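Histone acetyltransferase HPA2 and related acetyltransferases (Corynebacterium glutamicum ATCC 13032, PDB 2QEC) probably transfers an acyl group, most likely acetyl from acetyl-CoA, to an unidentified acceptor, as a member of the GCN5-related N-acetyltransferase (GNAT) family. Local coordinates at residues P4-A9 against I63-R67. The protein carries 1 engineered substitution. Numbering follows the deposited sequence.
Sequences PTVLPA and IDVAR. With EDO (1,2-ethanediol), chain H; EDO (1,2-ethanediol), chain C.
T5-P8 and I63-R67 pair as antiparallel strands, with T5-R67 and L7-V65 as hydrogen-bonded pairs. The V65 N to L7 O bond is 2.8 Å long and nearly straight (173°). The T5 N to R67 O bond is weak. V6 and A66 form a non-hydrogen-bonded pair, and V6 CG2 meets A66 CB at 4.1 Å. V6 CG1 lies anti to the backbone N (chi1 -180°), which brings it to 3.8 Å from D64 CB. Helix 142-154 packs against this V6 face, and R153 forms a salt bridge with D64. On the other face, the R67 guanidinium lies over V65 CG2, which sits 3.4 Å from its plane and towards the rim. R67 NH1 donates to a water that donates to T5 O, and NH2 forms a salt bridge with D13. Past the strand end, A9 CB packs on I63 CG2 at 3.7 Å, beside I17 of helix 14-25. The contact thus adds strand 5-8 at the edge of this chain's mixed GNAT sheet. Backbone bonds set the register. V6 and A66 are buried, while T5 and L7 on the other face are exposed beside buried V65. There the R67 guanidinium ties the T5 carbonyl to the neighbouring strand through water.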
loop_
_atom_site.group_PDB
_atom_site.type_symbol
_atom_site.label_atom_id
_atom_site.label_comp_id
_atom_site.label_asym_id
_atom_site.label_seq_id
_atom_site.Cartn_x
_atom_site.Cartn_y
_atom_site.Cartn_z
ATOM N N PRO A 4 25.905 -13.865 -11.576
ATOM C CA PRO A 4 26.132 -12.789 -12.527
ATOM C C PRO A 4 26.310 -11.420 -11.870
ATOM O O PRO A 4 25.782 -11.151 -10.780
ATOM C CB PRO A 4 24.879 -12.818 -13.386
ATOM C CG PRO A 4 23.886 -13.594 -12.626
ATOM C CD PRO A 4 24.643 -14.570 -11.836
ATOM N N THR A 5 27.027 -10.551 -12.561
ATOM C CA THR A 5 27.349 -9.262 -12.030
ATOM C C THR A 5 26.421 -8.214 -12.672
ATOM O O THR A 5 26.113 -8.301 -13.845
ATOM C CB THR A 5 28.831 -9.094 -12.220
ATOM O OG1 THR A 5 29.462 -10.034 -11.337
ATOM C CG2 THR A 5 29.312 -7.728 -11.904
ATOM N N VAL A 6 25.943 -7.278 -11.862
ATOM C CA VAL A 6 24.918 -6.346 -12.295
ATOM C C VAL A 6 25.448 -4.925 -12.324
ATOM O O VAL A 6 26.048 -4.467 -11.371
ATOM C CB VAL A 6 23.644 -6.482 -11.426
ATOM C CG1 VAL A 6 22.555 -5.489 -11.906
ATOM C CG2 VAL A 6 23.081 -7.911 -11.499
ATOM N N LEU A 7 25.221 -4.240 -13.449
ATOM C CA LEU A 7 25.591 -2.849 -13.676
ATOM C C LEU A 7 24.534 -2.130 -14.526
ATOM O O LEU A 7 23.704 -2.773 -15.214
ATOM C CB LEU A 7 26.914 -2.716 -14.406
ATOM C CG LEU A 7 28.165 -3.293 -13.727
ATOM C CD1 LEU A 7 29.308 -3.382 -14.704
ATOM C CD2 LEU A 7 28.587 -2.454 -12.567
ATOM N N PRO A 8 24.560 -0.799 -14.480
ATOM C CA PRO A 8 23.698 -0.059 -15.405
ATOM C C PRO A 8 24.059 -0.359 -16.848
ATOM O O PRO A 8 25.239 -0.609 -17.176
ATOM C CB PRO A 8 23.974 1.417 -15.031
ATOM C CG PRO A 8 24.490 1.369 -13.609
ATOM C CD PRO A 8 25.312 0.119 -13.588
ATOM N N ALA A 9 23.028 -0.366 -17.702
ATOM C CA ALA A 9 23.196 -0.551 -19.135
ATOM C C ALA A 9 23.819 0.680 -19.745
ATOM O O ALA A 9 23.680 1.781 -19.227
ATOM C CB ALA A 9 21.856 -0.804 -19.796
ATOM N N ILE A 63 17.989 1.017 -15.979
ATOM C CA ILE A 63 18.098 -0.231 -16.689
ATOM C C ILE A 63 19.347 -0.930 -16.187
ATOM O O ILE A 63 20.453 -0.389 -16.291
ATOM C CB ILE A 63 18.214 0.011 -18.210
ATOM C CG1 ILE A 63 17.048 0.878 -18.701
ATOM C CG2 ILE A 63 18.292 -1.322 -18.980
ATOM C CD1 ILE A 63 17.263 1.389 -20.164
ATOM N N ASP A 64 19.148 -2.080 -15.558
ATOM C CA ASP A 64 20.251 -2.902 -15.047
ATOM C C ASP A 64 20.430 -4.104 -15.959
ATOM O O ASP A 64 19.449 -4.681 -16.448
ATOM C CB ASP A 64 19.948 -3.362 -13.627
ATOM C CG ASP A 64 19.920 -2.226 -12.624
ATOM O OD1 ASP A 64 20.525 -1.143 -12.883
ATOM O OD2 ASP A 64 19.349 -2.466 -11.532
ATOM N N VAL A 65 21.678 -4.498 -16.200
ATOM C CA VAL A 65 21.944 -5.736 -16.877
ATOM C C VAL A 65 22.810 -6.635 -16.012
ATOM O O VAL A 65 23.686 -6.158 -15.298
ATOM C CB VAL A 65 22.701 -5.570 -18.243
ATOM C CG1 VAL A 65 21.808 -4.944 -19.252
ATOM C CG2 VAL A 65 23.981 -4.757 -18.110
ATOM N N ALA A 66 22.588 -7.938 -16.171
ATOM C CA ALA A 66 23.400 -8.999 -15.586
ATOM C C ALA A 66 24.180 -9.652 -16.708
ATOM O O ALA A 66 23.594 -9.955 -17.735
ATOM C CB ALA A 66 22.484 -10.021 -14.966
ATOM N N ARG A 67 25.460 -9.915 -16.490
ATOM C CA ARG A 67 26.293 -10.556 -17.455
ATOM C C ARG A 67 26.842 -11.806 -16.827
ATOM O O ARG A 67 27.117 -11.830 -15.608
ATOM C CB ARG A 67 27.435 -9.629 -17.890
ATOM C CG ARG A 67 26.962 -8.338 -18.637
ATOM C CD ARG A 67 28.163 -7.519 -19.087
ATOM N NE ARG A 67 27.781 -6.406 -19.965
ATOM C CZ ARG A 67 27.496 -5.175 -19.550
ATOM N NH1 ARG A 67 27.559 -4.843 -18.263
ATOM N NH2 ARG A 67 27.152 -4.260 -20.443
HETATM C C1 EDO H . 20.641 1.604 -14.380
HETATM O O1 EDO H . 21.002 1.504 -13.036
HETATM C C2 EDO H . 20.648 2.994 -14.973
HETATM O O2 EDO H . 20.133 2.912 -16.300
HETATM C C1 EDO C . 20.385 3.270 -19.299
HETATM O O1 EDO C . 21.394 2.801 -18.388
HETATM C C2 EDO C . 20.454 4.795 -19.415
HETATM O O2 EDO C . 21.003 5.168 -20.681
HETATM O O HOH W 1 27.065 -6.283 -15.791
HETATM O O HOH W 2 29.838 -11.649 -14.207
HETATM O O HOH W 3 26.996 -1.960 -18.428
#